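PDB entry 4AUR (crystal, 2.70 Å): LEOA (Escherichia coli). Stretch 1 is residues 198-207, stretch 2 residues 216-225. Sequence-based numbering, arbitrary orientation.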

# COMPACT_ATOMS: atom_id res chain seq x y z
N LYS A 198 18.79 41.67 -26.55
CA LYS A 198 19.51 41.98 -25.32
C LYS A 198 19.37 40.88 -24.29
O LYS A 198 20.33 40.58 -23.59
N LYS A 199 18.20 40.25 -24.18
CA LYS A 199 18.03 39.09 -23.29
C LYS A 199 18.95 37.95 -23.70
O LYS A 199 19.47 37.24 -22.87
N ALA A 200 19.15 37.78 -25.00
CA ALA A 200 20.00 36.72 -25.51
C ALA A 200 21.47 36.99 -25.27
O ALA A 200 22.20 36.09 -24.95
N ASN A 201 21.88 38.24 -25.46
CA ASN A 201 23.26 38.65 -25.25
C ASN A 201 23.70 38.45 -23.81
O ASN A 201 24.70 37.77 -23.56
N LEU A 202 22.95 39.04 -22.87
CA LEU A 202 23.21 38.88 -21.44
C LEU A 202 23.17 37.44 -21.01
O LEU A 202 23.91 37.03 -20.11
N LYS A 203 22.28 36.68 -21.62
CA LYS A 203 22.18 35.26 -21.33
C LYS A 203 23.52 34.61 -21.59
O LYS A 203 24.02 33.86 -20.77
N GLY A 204 24.13 34.93 -22.72
CA GLY A 204 25.42 34.37 -23.06
C GLY A 204 26.57 34.78 -22.16
O GLY A 204 27.40 33.95 -21.81
N LYS A 205 26.64 36.05 -21.78
CA LYS A 205 27.65 36.49 -20.81
C LYS A 205 27.49 35.87 -19.42
O LYS A 205 28.46 35.71 -18.69
N LEU A 206 26.27 35.56 -19.00
CA LEU A 206 26.10 35.03 -17.67
C LEU A 206 26.52 33.61 -17.72
O LEU A 206 27.24 33.15 -16.86
N GLN A 207 26.10 32.91 -18.77
CA GLN A 207 26.38 31.50 -18.85
C GLN A 207 27.86 31.26 -18.80
O GLN A 207 28.33 30.26 -18.26
N GLU A 216 20.28 25.50 -16.86
CA GLU A 216 20.33 26.65 -15.97
C GLU A 216 20.08 27.92 -16.76
O GLU A 216 19.34 28.78 -16.32
N CYS A 217 20.66 28.02 -17.95
CA CYS A 217 20.39 29.16 -18.83
C CYS A 217 18.90 29.43 -19.07
O CYS A 217 18.47 30.58 -19.03
N GLU A 218 18.13 28.39 -19.30
CA GLU A 218 16.69 28.52 -19.48
C GLU A 218 16.01 29.00 -18.18
O GLU A 218 15.00 29.71 -18.23
N GLN A 219 16.56 28.62 -17.03
CA GLN A 219 16.02 29.05 -15.74
C GLN A 219 16.27 30.52 -15.44
O GLN A 219 15.65 31.08 -14.55
N LEU A 220 17.18 31.16 -16.16
CA LEU A 220 17.53 32.54 -15.88
C LEU A 220 16.32 33.44 -15.96
O LEU A 220 15.46 33.28 -16.82
N ASN A 221 16.28 34.41 -15.06
CA ASN A 221 15.23 35.40 -15.07
C ASN A 221 15.75 36.73 -15.57
O ASN A 221 16.53 37.37 -14.89
N ILE A 222 15.32 37.13 -16.76
CA ILE A 222 15.72 38.42 -17.31
C ILE A 222 14.52 39.26 -17.70
O ILE A 222 13.55 38.78 -18.27
N VAL A 223 14.63 40.54 -17.41
CA VAL A 223 13.56 41.46 -17.66
C VAL A 223 14.15 42.77 -18.17
O VAL A 223 15.14 43.26 -17.64
N CYS A 224 13.53 43.32 -19.20
CA CYS A 224 14.00 44.55 -19.80
C CYS A 224 13.10 45.69 -19.33
O CYS A 224 11.89 45.56 -19.28
N VAL A 225 13.70 46.81 -18.97
CA VAL A 225 12.97 47.84 -18.26
C VAL A 225 13.60 49.20 -18.52
O VAL A 225 14.73 49.28 -19.02

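The strand 221-224 of stretch 2 runs roughly antiparallel to the helix of stretch 1, at 142° between their N-to-C directions, and the contact is made by van der Waals packing alone; no hydrogen bond crosses. Glu 216 stays out of reach, its carboxylate satisfied elsewhere in the structure. Cys 217, rotamer m, points toward the helix and makes the tightest contact, its SG 3.2 Å from CB of Gln 207, whose chi1 of 106° lies between wells. The backbone O of Cys 217 accepts from Leu 220 N and also lies 3.7 Å from CE of Lys 203, a contact with the lysine's aliphatic part. Glu 218 and Gln 219 turn away. Leu 220 (m, t) points back in, with CD1 3.9 Å from Lys 203 CG and CD2 4.2 Å from CD1 of Leu 206, also m, t.

From here the side chains alternate: Asn 221 and Val 223 point away, Ile 222 and Cys 224 toward the helix. Ile 222 (m, t) is the centrepiece, with the largest area covered. Its CG2 sits 3.6 Å from Lys 199 CG and 4.1 Å from Leu 202 CD2, while its CD1 reaches 3.6 Å from Lys 199 O. Cys 224, again m, places SG 3.8 Å from Lys 199 CG. The rule is that Leu 202 and Leu 206 point inward from the helix to meet Ile 222 and Leu 220, while Lys 199 and Lys 203, one turn apart and directed sideways, add side-chain carbons to the packing.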

# COMPACT_ATOMS: atom_id res chain seq x y z
CB LYS A 198 19.06 43.30 -24.73
CG LYS A 198 19.37 44.49 -25.64
CD LYS A 198 20.82 44.92 -25.51
CE LYS A 198 21.18 46.06 -26.45
NZ LYS A 198 22.61 46.43 -26.34
CB LYS A 199 16.58 38.60 -23.24
CG LYS A 199 15.71 39.35 -22.23
CD LYS A 199 14.21 39.38 -22.56
CE LYS A 199 13.44 38.20 -21.98
NZ LYS A 199 11.97 38.36 -22.22
CB ALA A 200 19.75 36.52 -26.99
CB ASN A 201 23.43 40.12 -25.61
CG ASN A 201 24.88 40.55 -25.63
OD1 ASN A 201 25.27 41.46 -24.93
ND2 ASN A 201 25.69 39.87 -26.45
CB LEU A 202 22.17 39.64 -20.62
CG LEU A 202 22.34 39.57 -19.11
CD1 LEU A 202 23.68 40.15 -18.70
CD2 LEU A 202 21.23 40.33 -18.43
CB LYS A 203 21.07 34.62 -22.15
CG LYS A 203 20.64 33.24 -21.71
CD LYS A 203 19.22 32.90 -22.17
CE LYS A 203 18.17 33.50 -21.24
NZ LYS A 203 16.78 33.10 -21.62
CB LYS A 205 27.62 38.00 -20.63
CG LYS A 205 27.71 38.78 -21.94
CD LYS A 205 27.81 40.25 -21.67
CE LYS A 205 27.68 41.03 -22.95
NZ LYS A 205 27.76 42.49 -22.65
CB LEU A 206 24.66 35.15 -17.19
CG LEU A 206 24.16 36.58 -16.97
CD1 LEU A 206 22.67 36.57 -16.74
CD2 LEU A 206 24.89 37.24 -15.80
CB GLN A 207 25.75 30.87 -20.09
CG GLN A 207 26.70 30.52 -21.22
CD GLN A 207 27.44 29.22 -20.97
OE1 GLN A 207 28.63 29.12 -21.21
NE2 GLN A 207 26.73 28.23 -20.47
CB GLU A 216 21.67 26.72 -15.26
CG GLU A 216 21.86 25.62 -14.24
CD GLU A 216 23.25 25.60 -13.64
OE1 GLU A 216 24.23 25.46 -14.39
OE2 GLU A 216 23.36 25.74 -12.41
CB CYS A 217 21.14 29.02 -20.15
SG CYS A 217 22.89 29.35 -19.93
CB GLU A 218 16.10 27.18 -19.91
CG GLU A 218 16.63 26.64 -21.23
CD GLU A 218 16.09 25.24 -21.57
OE1 GLU A 218 14.91 25.16 -22.01
OE2 GLU A 218 16.83 24.23 -21.40
CB GLN A 219 16.60 28.20 -14.60
CG GLN A 219 15.87 26.88 -14.40
CD GLN A 219 16.62 25.92 -13.47
OE1 GLN A 219 17.35 26.35 -12.56
NE2 GLN A 219 16.43 24.62 -13.69
CB LEU A 220 18.58 33.05 -16.87
CG LEU A 220 19.99 32.56 -16.62
CD1 LEU A 220 20.86 32.84 -17.82
CD2 LEU A 220 20.58 33.22 -15.38
CB ASN A 221 14.70 35.55 -13.66
CG ASN A 221 14.02 34.29 -13.17
OD1 ASN A 221 14.44 33.68 -12.18
ND2 ASN A 221 12.96 33.90 -13.87
CB ILE A 222 16.66 38.28 -18.53
CG1 ILE A 222 17.83 37.36 -18.18
CG2 ILE A 222 17.19 39.64 -18.94
CD1 ILE A 222 18.74 37.06 -19.34
CB VAL A 223 12.77 41.68 -16.37
CG1 VAL A 223 12.12 43.03 -16.34
CG2 VAL A 223 11.71 40.59 -16.24
CB CYS A 224 14.00 44.43 -21.32
SG CYS A 224 14.99 43.05 -21.96
CB VAL A 225 12.96 47.45 -16.76
CG1 VAL A 225 13.16 48.63 -15.81
CG2 VAL A 225 11.69 46.66 -16.42